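Local coordinates for protein AP endonuclease, family 2 (PDB 3NGF) that probably interconverts hydroxypyruvate and tartronate semialdehyde as a manganese-binding isomerase of the hyi family, although it is named an AP endonuclease, at residues 209-213 and 243-248; 218-223 and 247-251. One frame throughout, in Å; residues are numbered along the deposited sequence.

Interaction 1: residues 209-213 and 243-248. With MN (manganese (II) ion), chain C.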
ATOM      1  N   HIS A 209       1.687  -4.641   5.784  1.00 11.96           N
ATOM      2  CA  HIS A 209       2.367  -3.464   5.291  1.00 10.84           C
ATOM      3  C   HIS A 209       1.824  -2.284   6.076  1.00 10.74           C
ATOM      4  O   HIS A 209       0.668  -2.297   6.513  1.00 10.62           O
ATOM      5  CB  HIS A 209       2.162  -3.282   3.789  1.00 11.48           C
ATOM      6  CG  HIS A 209       3.077  -2.262   3.174  1.00  9.84           C
ATOM      7  ND1 HIS A 209       4.447  -2.346   3.266  1.00 10.17           N
ATOM      8  CD2 HIS A 209       2.813  -1.116   2.500  1.00 13.82           C
ATOM      9  CE1 HIS A 209       4.991  -1.286   2.676  1.00 12.50           C
ATOM     10  NE2 HIS A 209       4.018  -0.530   2.197  1.00 12.83           N
ATOM     11  N   VAL A 210       2.685  -1.300   6.251  1.00 10.54           N
ATOM     12  CA  VAL A 210       2.388  -0.073   6.964  1.00  9.79           C
ATOM     13  C   VAL A 210       2.853   1.068   6.045  1.00  9.67           C
ATOM     14  O   VAL A 210       3.838   0.942   5.333  1.00 10.68           O
ATOM     15  CB  VAL A 210       3.105  -0.019   8.332  1.00  9.99           C
ATOM     16  CG1 VAL A 210       2.898   1.373   9.021  1.00  9.39           C
ATOM     17  CG2 VAL A 210       2.636  -1.160   9.239  1.00 11.47           C
ATOM     18  N   GLN A 211       2.105   2.156   6.052  1.00 10.30           N
ATOM     19  CA  GLN A 211       2.485   3.388   5.382  1.00 10.05           C
ATOM     20  C   GLN A 211       2.348   4.555   6.348  1.00  9.23           C
ATOM     21  O   GLN A 211       1.582   4.478   7.322  1.00  9.02           O
ATOM     22  CB  GLN A 211       1.634   3.629   4.145  1.00  9.80           C
ATOM     23  CG  GLN A 211       1.964   2.668   2.989  1.00 10.27           C
ATOM     24  CD  GLN A 211       0.977   2.789   1.873  1.00 11.47           C
ATOM     25  OE1 GLN A 211      -0.218   2.897   2.110  1.00 11.83           O
ATOM     26  NE2 GLN A 211       1.468   2.812   0.643  1.00 10.81           N
ATOM     27  N   ILE A 212       3.129   5.601   6.086  1.00  9.39           N
ATOM     28  CA  ILE A 212       3.179   6.810   6.916  1.00  9.90           C
ATOM     29  C   ILE A 212       3.202   8.115   6.110  1.00 10.41           C
ATOM     30  O   ILE A 212       3.700   8.183   4.976  1.00 10.74           O
ATOM     31  CB  ILE A 212       4.387   6.802   7.903  1.00 10.54           C
ATOM     32  CG1 ILE A 212       5.730   6.896   7.165  1.00 11.46           C
ATOM     33  CG2 ILE A 212       4.318   5.566   8.828  1.00 11.99           C
ATOM     34  CD1 ILE A 212       6.962   7.063   8.096  1.00 11.59           C
ATOM     35  N   ALA A 213       2.643   9.163   6.726  1.00  9.64           N
ATOM     36  CA  ALA A 213       2.668  10.515   6.206  1.00  9.77           C
ATOM     37  C   ALA A 213       2.157  11.409   7.334  1.00 10.42           C
ATOM     38  O   ALA A 213       1.367  10.955   8.193  1.00  9.47           O
ATOM     39  CB  ALA A 213       1.771  10.670   4.929  1.00  9.69           C
ATOM     40  N   TRP A 243       7.814  -3.788   5.956  1.00 12.18           N
ATOM     41  CA  TRP A 243       8.379  -2.508   5.564  1.00 11.74           C
ATOM     42  C   TRP A 243       7.416  -1.395   5.946  1.00 11.28           C
ATOM     43  O   TRP A 243       6.224  -1.637   6.124  1.00 11.76           O
ATOM     44  CB  TRP A 243       8.594  -2.449   4.053  1.00 11.31           C
ATOM     45  CG  TRP A 243       9.675  -3.346   3.516  1.00 11.23           C
ATOM     46  CD1 TRP A 243       9.574  -4.662   3.249  1.00 12.07           C
ATOM     47  CD2 TRP A 243      11.004  -2.967   3.178  1.00 11.68           C
ATOM     48  NE1 TRP A 243      10.761  -5.145   2.752  1.00 14.95           N
ATOM     49  CE2 TRP A 243      11.661  -4.121   2.698  1.00 12.54           C
ATOM     50  CE3 TRP A 243      11.706  -1.760   3.217  1.00 10.77           C
ATOM     51  CZ2 TRP A 243      12.994  -4.110   2.293  1.00 15.20           C
ATOM     52  CZ3 TRP A 243      13.050  -1.753   2.803  1.00 11.80           C
ATOM     53  CH2 TRP A 243      13.659  -2.906   2.332  1.00 13.31           C
ATOM     54  N   VAL A 244       7.935  -0.187   6.024  1.00 10.69           N
ATOM     55  CA  VAL A 244       7.135   1.005   6.256  1.00 10.14           C
ATOM     56  C   VAL A 244       7.225   1.898   5.024  1.00  9.90           C
ATOM     57  O   VAL A 244       8.303   2.448   4.725  1.00  9.95           O
ATOM     58  CB  VAL A 244       7.597   1.765   7.528  1.00 10.77           C
ATOM     59  CG1 VAL A 244       6.741   3.008   7.751  1.00 10.07           C
ATOM     60  CG2 VAL A 244       7.521   0.855   8.741  1.00 12.95           C
ATOM     61  N   GLY A 245       6.128   2.003   4.276  1.00  9.26           N
ATOM     62  CA  GLY A 245       6.103   2.794   3.039  1.00  9.75           C
ATOM     63  C   GLY A 245       5.956   4.282   3.301  1.00 10.86           C
ATOM     64  O   GLY A 245       5.102   4.688   4.083  1.00 10.72           O
ATOM     65  N   CYS A 246       6.794   5.086   2.653  1.00 10.25           N
ATOM     66  CA  CYS A 246       6.755   6.554   2.782  1.00 10.23           C
ATOM     67  C   CYS A 246       5.879   7.209   1.691  1.00  9.91           C
ATOM     68  O   CYS A 246       6.365   7.836   0.732  1.00 11.40           O
ATOM     69  CB  CYS A 246       8.177   7.113   2.755  1.00 10.96           C
ATOM     70  SG  CYS A 246       9.207   6.495   4.117  1.00 13.87           S
ATOM     71  N   GLU A 247       4.573   7.097   1.874  1.00  9.70           N
ATOM     72  CA  GLU A 247       3.604   7.598   0.936  1.00  9.99           C
ATOM     73  C   GLU A 247       3.172   8.988   1.403  1.00 10.49           C
ATOM     74  O   GLU A 247       2.037   9.190   1.909  1.00 11.27           O
ATOM     75  CB  GLU A 247       2.393   6.682   0.875  1.00 11.01           C
ATOM     76  CG  GLU A 247       1.505   7.029  -0.281  1.00 13.06           C
ATOM     77  CD  GLU A 247       0.249   6.206  -0.320  1.00 20.05           C
ATOM     78  OE1 GLU A 247      -0.117   5.582   0.701  1.00 17.57           O
ATOM     79  OE2 GLU A 247      -0.375   6.213  -1.387  1.00 26.02           O
ATOM     80  N   TYR A 248       4.092   9.922   1.249  1.00 11.00           N
ATOM     81  CA  TYR A 248       3.828  11.295   1.587  1.00 11.67           C
ATOM     82  C   TYR A 248       4.258  12.184   0.443  1.00 12.08           C
ATOM     83  O   TYR A 248       5.078  11.806  -0.414  1.00 11.32           O
ATOM     84  CB  TYR A 248       4.523  11.683   2.903  1.00 12.10           C
ATOM     85  CG  TYR A 248       6.055  11.711   2.916  1.00 11.20           C
ATOM     86  CD1 TYR A 248       6.766  12.702   2.250  1.00 11.93           C
ATOM     87  CD2 TYR A 248       6.782  10.739   3.596  1.00 12.63           C
ATOM     88  CE1 TYR A 248       8.161  12.748   2.285  1.00 11.14           C
ATOM     89  CE2 TYR A 248       8.191  10.773   3.633  1.00 12.38           C
ATOM     90  CZ  TYR A 248       8.869  11.789   2.985  1.00 12.52           C
ATOM     91  OH  TYR A 248      10.248  11.841   3.050  1.00 12.35           O
TER
HETATM   92 MN    MN C 262      -1.730   4.470   1.401  1.00 18.06          MN
HETATM   93  O   HOH W   1       5.564  -4.719   4.129  1.00 12.65           O
HETATM   94  O   HOH W   2      -1.773   3.225  -0.729  1.00 17.59           O
HETATM   95  O   HOH W   3      -3.174   5.864   0.344  1.00 13.92           O
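The manganese ion joins Gln-211 of one strand to Glu-247, just past the neighbouring strand. Gln-211 OE1 binds MN at 2.3 Å and Glu-247 OE1 binds it at 2.1 Å. Gln-211 OE1 and Glu-247 OE1 lie 3.0 Å apart because both bind the metal. Waters 2 and 3 are also ligands, and Glu-150 and Asp-185 complete the site. Gln-211 NE2 is held by a hydrogen bond to Glu-41, which also takes His-209 NE2.

Next to the metal ligands, the backbones of 209-212 and 243-246 pair in parallel. Gly-245 N donates to Val-210 O (2.7 Å), and Ile-212 N donates to Gly-245 O (3.0 Å). Gly-245 thus bonds to the residues on both sides of Gln-211. At the start of the strands, water 1 links His-209 ND1 (2.8 Å) to Trp-243 N (3.0 Å).

Gly-245 has no side chain. A CB there would sit tight against His-209 NE2 and Gln-211 CG, so the glycine leaves room for both side chains. The opposite face of the sheet carries Val-210, Ile-212 and Val-244. Ile-212 CG2 meets Val-244 CG1 at 3.7 Å, and helix 228-237 packs against Val-210 and Ile-212. Past the strands, Ala-213 CB touches Tyr-248 CB at 3.6 Å.

Strand 207-212, helix 228-237 and strand 243-246 form a beta-alpha-beta unit. It is the last such unit of a xylose isomerase-like TIM barrel, with the metal at the C-terminal ends of the strands.

Interaction 2: residues 218-223 and 247-251. With MN (manganese (II) ion), chain C.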
ATOM      1  N   ARG A 218      -0.082  15.513   5.059  1.00 12.73           N
ATOM      2  CA  ARG A 218       0.427  14.398   4.234  1.00 12.46           C
ATOM      3  C   ARG A 218       1.826  14.671   3.691  1.00 11.74           C
ATOM      4  O   ARG A 218       2.128  14.385   2.540  1.00 12.77           O
ATOM      5  CB  ARG A 218      -0.581  14.033   3.142  1.00 12.13           C
ATOM      6  CG  ARG A 218      -0.540  12.560   2.740  1.00 14.26           C
ATOM      7  CD  ARG A 218      -1.643  12.196   1.760  1.00 16.37           C
ATOM      8  NE  ARG A 218      -1.682  10.745   1.563  1.00 17.40           N
ATOM      9  CZ  ARG A 218      -2.616  10.097   0.862  1.00 20.48           C
ATOM     10  NH1 ARG A 218      -3.581  10.755   0.231  1.00 25.54           N
ATOM     11  NH2 ARG A 218      -2.557   8.782   0.768  1.00 22.40           N
ATOM     12  N   HIS A 219       2.683  15.194   4.563  1.00 13.23           N
ATOM     13  CA  HIS A 219       4.081  15.474   4.234  1.00 13.41           C
ATOM     14  C   HIS A 219       5.016  14.562   5.058  1.00 13.17           C
ATOM     15  O   HIS A 219       4.585  13.540   5.604  1.00 13.08           O
ATOM     16  CB  HIS A 219       4.431  16.965   4.463  1.00 14.30           C
ATOM     17  CG  HIS A 219       3.563  17.948   3.733  1.00 15.55           C
ATOM     18  ND1 HIS A 219       3.308  17.870   2.380  1.00 15.44           N
ATOM     19  CD2 HIS A 219       2.949  19.078   4.163  1.00 17.05           C
ATOM     20  CE1 HIS A 219       2.534  18.883   2.020  1.00 19.53           C
ATOM     21  NE2 HIS A 219       2.310  19.637   3.082  1.00 18.72           N
ATOM     22  N   GLU A 220       6.300  14.915   5.132  1.00 13.97           N
ATOM     23  CA  GLU A 220       7.275  14.158   5.914  1.00 14.27           C
ATOM     24  C   GLU A 220       6.768  13.802   7.310  1.00 14.23           C
ATOM     25  O   GLU A 220       6.125  14.645   7.963  1.00 14.64           O
ATOM     26  CB  GLU A 220       8.571  14.956   6.045  1.00 15.59           C
ATOM     27  CG  GLU A 220       9.420  14.971   4.775  1.00 16.81           C
ATOM     28  CD  GLU A 220       9.015  16.011   3.712  1.00 17.34           C
ATOM     29  OE1 GLU A 220       8.013  16.737   3.868  1.00 15.66           O
ATOM     30  OE2 GLU A 220       9.753  16.116   2.709  1.00 15.49           O
ATOM     31  N   PRO A 221       7.094  12.591   7.817  1.00 14.62           N
ATOM     32  CA  PRO A 221       6.598  12.148   9.142  1.00 15.16           C
ATOM     33  C   PRO A 221       7.379  12.760  10.324  1.00 17.77           C
ATOM     34  O   PRO A 221       7.790  12.043  11.244  1.00 20.89           O
ATOM     35  CB  PRO A 221       6.828  10.640   9.119  1.00 16.01           C
ATOM     36  CG  PRO A 221       8.061  10.480   8.238  1.00 14.13           C
ATOM     37  CD  PRO A 221       7.888  11.533   7.153  1.00 14.28           C
ATOM     38  N   ASP A 222       7.645  14.049  10.258  1.00 16.83           N
ATOM     39  CA  ASP A 222       8.348  14.749  11.321  1.00 17.60           C
ATOM     40  C   ASP A 222       7.593  16.013  11.705  1.00 17.67           C
ATOM     41  O   ASP A 222       8.168  16.914  12.304  1.00 17.96           O
ATOM     42  CB  ASP A 222       9.761  15.095  10.874  1.00 18.81           C
ATOM     43  CG  ASP A 222       9.788  16.020   9.682  1.00 21.20           C
ATOM     44  OD1 ASP A 222       8.721  16.334   9.109  1.00 19.84           O
ATOM     45  OD2 ASP A 222      10.894  16.451   9.345  1.00 24.69           O
ATOM     46  N   GLU A 223       6.324  16.096  11.314  1.00 16.34           N
ATOM     47  CA  GLU A 223       5.501  17.269  11.613  1.00 17.39           C
ATOM     48  C   GLU A 223       4.080  16.793  11.856  1.00 15.82           C
ATOM     49  O   GLU A 223       3.738  15.658  11.572  1.00 14.32           O
ATOM     50  CB  GLU A 223       5.505  18.271  10.453  1.00 18.64           C
ATOM     51  CG  GLU A 223       4.862  17.671   9.180  1.00 19.65           C
ATOM     52  CD  GLU A 223       4.540  18.649   8.075  1.00 22.97           C
ATOM     53  OE1 GLU A 223       5.307  19.602   7.820  1.00 24.63           O
ATOM     54  OE2 GLU A 223       3.509  18.427   7.420  1.00 26.47           O
ATOM     55  N   GLU A 247       4.573   7.097   1.874  1.00  9.70           N
ATOM     56  CA  GLU A 247       3.604   7.598   0.936  1.00  9.99           C
ATOM     57  C   GLU A 247       3.172   8.988   1.403  1.00 10.49           C
ATOM     58  O   GLU A 247       2.037   9.190   1.909  1.00 11.27           O
ATOM     59  CB  GLU A 247       2.393   6.682   0.875  1.00 11.01           C
ATOM     60  CG  GLU A 247       1.505   7.029  -0.281  1.00 13.06           C
ATOM     61  CD  GLU A 247       0.249   6.206  -0.320  1.00 20.05           C
ATOM     62  OE1 GLU A 247      -0.117   5.582   0.701  1.00 17.57           O
ATOM     63  OE2 GLU A 247      -0.375   6.213  -1.387  1.00 26.02           O
ATOM     64  N   TYR A 248       4.092   9.922   1.249  1.00 11.00           N
ATOM     65  CA  TYR A 248       3.828  11.295   1.587  1.00 11.67           C
ATOM     66  C   TYR A 248       4.258  12.184   0.443  1.00 12.08           C
ATOM     67  O   TYR A 248       5.078  11.806  -0.414  1.00 11.32           O
ATOM     68  CB  TYR A 248       4.523  11.683   2.903  1.00 12.10           C
ATOM     69  CG  TYR A 248       6.055  11.711   2.916  1.00 11.20           C
ATOM     70  CD1 TYR A 248       6.766  12.702   2.250  1.00 11.93           C
ATOM     71  CD2 TYR A 248       6.782  10.739   3.596  1.00 12.63           C
ATOM     72  CE1 TYR A 248       8.161  12.748   2.285  1.00 11.14           C
ATOM     73  CE2 TYR A 248       8.191  10.773   3.633  1.00 12.38           C
ATOM     74  CZ  TYR A 248       8.869  11.789   2.985  1.00 12.52           C
ATOM     75  OH  TYR A 248      10.248  11.841   3.050  1.00 12.35           O
ATOM     76  N   ASN A 249       3.693  13.373   0.448  1.00 12.48           N
ATOM     77  CA  ASN A 249       4.052  14.411  -0.517  1.00 13.06           C
ATOM     78  C   ASN A 249       5.068  15.334   0.119  1.00 13.03           C
ATOM     79  O   ASN A 249       4.749  16.042   1.073  1.00 13.68           O
ATOM     80  CB  ASN A 249       2.816  15.195  -0.915  1.00 13.67           C
ATOM     81  CG  ASN A 249       1.711  14.310  -1.415  1.00 15.97           C
ATOM     82  OD1 ASN A 249       1.927  13.441  -2.294  1.00 17.34           O
ATOM     83  ND2 ASN A 249       0.499  14.539  -0.907  1.00 17.48           N
ATOM     84  N   PRO A 250       6.303  15.340  -0.394  1.00 13.22           N
ATOM     85  CA  PRO A 250       7.306  16.157   0.309  1.00 14.17           C
ATOM     86  C   PRO A 250       6.896  17.629   0.391  1.00 15.68           C
ATOM     87  O   PRO A 250       6.314  18.161  -0.569  1.00 15.86           O
ATOM     88  CB  PRO A 250       8.562  15.957  -0.547  1.00 14.05           C
ATOM     89  CG  PRO A 250       8.363  14.594  -1.209  1.00 12.76           C
ATOM     90  CD  PRO A 250       6.896  14.560  -1.510  1.00 13.05           C
ATOM     91  N   ARG A 251       7.181  18.280   1.520  1.00 17.61           N
ATOM     92  CA  ARG A 251       6.948  19.731   1.665  1.00 20.33           C
ATOM     93  C   ARG A 251       7.564  20.532   0.528  1.00 21.54           C
ATOM     94  O   ARG A 251       6.933  21.428  -0.041  1.00 23.35           O
ATOM     95  CB  ARG A 251       7.556  20.241   2.973  1.00 21.34           C
ATOM     96  CG  ARG A 251       6.713  20.043   4.204  1.00 24.47           C
ATOM     97  CD  ARG A 251       7.404  20.687   5.409  1.00 26.98           C
ATOM     98  NE  ARG A 251       8.670  20.016   5.702  1.00 29.13           N
ATOM     99  CZ  ARG A 251       8.823  18.968   6.511  1.00 29.30           C
ATOM    100  NH1 ARG A 251       7.792  18.458   7.176  1.00 29.22           N
ATOM    101  NH2 ARG A 251      10.028  18.419   6.667  1.00 30.50           N
TER
HETATM  102 MN    MN C 262      -1.730   4.470   1.401  1.00 18.06          MN
HETATM  103  O   HOH W   4      -0.460   8.262   2.874  1.00 17.81           O
HETATM  104  O   HOH W   5      11.212  14.007   1.872  1.00 15.01           O
HETATM  105  O   HOH W   2      -1.773   3.225  -0.729  1.00 17.59           O
HETATM  106  O   HOH W   3      -3.174   5.864   0.344  1.00 13.92           O
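Two loops of a TIM barrel meet here, the ones that follow strands 207-212 and 243-246 at the metal-binding end. Neither segment is helix or strand. Separate hydrogen bonds, salt bridges and the packing of Tyr-248 join them. Asn-249 N donates to Arg-218 O (2.8 Å). Asn-249 O accepts from His-219 ND1 (2.7 Å). Both backbone groups of Asn-249 are therefore satisfied by the other loop.

Arg-251 N donates to Glu-220 OE1 (2.9 Å). The other carboxylate oxygen, Glu-220 OE2, accepts from water 5 (2.7 Å), which in turn accepts from Tyr-248 OH (2.6 Å). Tyr-248 OH also bonds to Trp-260. The Tyr-248 ring receives a CH-pi contact from Glu-220 CA, 3.8 Å from the ring centroid, and Pro-221 CD lies 3.6 Å from Tyr-248 CE2.

The Arg-251 guanidinium is the centre of a salt-bridge network. Arg-251 NH1 donates to Asp-222 OD1 (3.0 Å), and its NH2 makes weak bonds to both oxygens of Asp-222. Glu-220 OE1 lies over the guanidinium face and adds a long salt bridge, by charge alone. Glu-223 OE1 accepts from Arg-251 NH1 at 2.8 Å, while Glu-223 OE2 is taken by Ser-214.

Toward the manganese, Arg-218 approaches the metal ligand Glu-247 through water 4, which accepts from Arg-218 NH2 at 3.0 Å and lies 2.8 Å from the backbone Glu-247 O.

The two contacts are centred about 10 Å apart. Each pairs a segment from the seventh barrel strand or its following loop with one from the eighth strand or its following loop. Along the chain, 209-213 comes first, then 218-223. Helix 228-237 follows, and then 243-248 runs into 247-251. Glu-247 and Tyr-248 belong to both contacts. Interaction 1 is buried, about 8 Å from the chain centre. Interaction 2 is about 16 Å out and only partly buried. They touch where Ile-212 CD1 packs on Pro-221 CG at 3.6 Å. Together they make a continuous contact from the barrel wall, past the manganese site, to the surface loops.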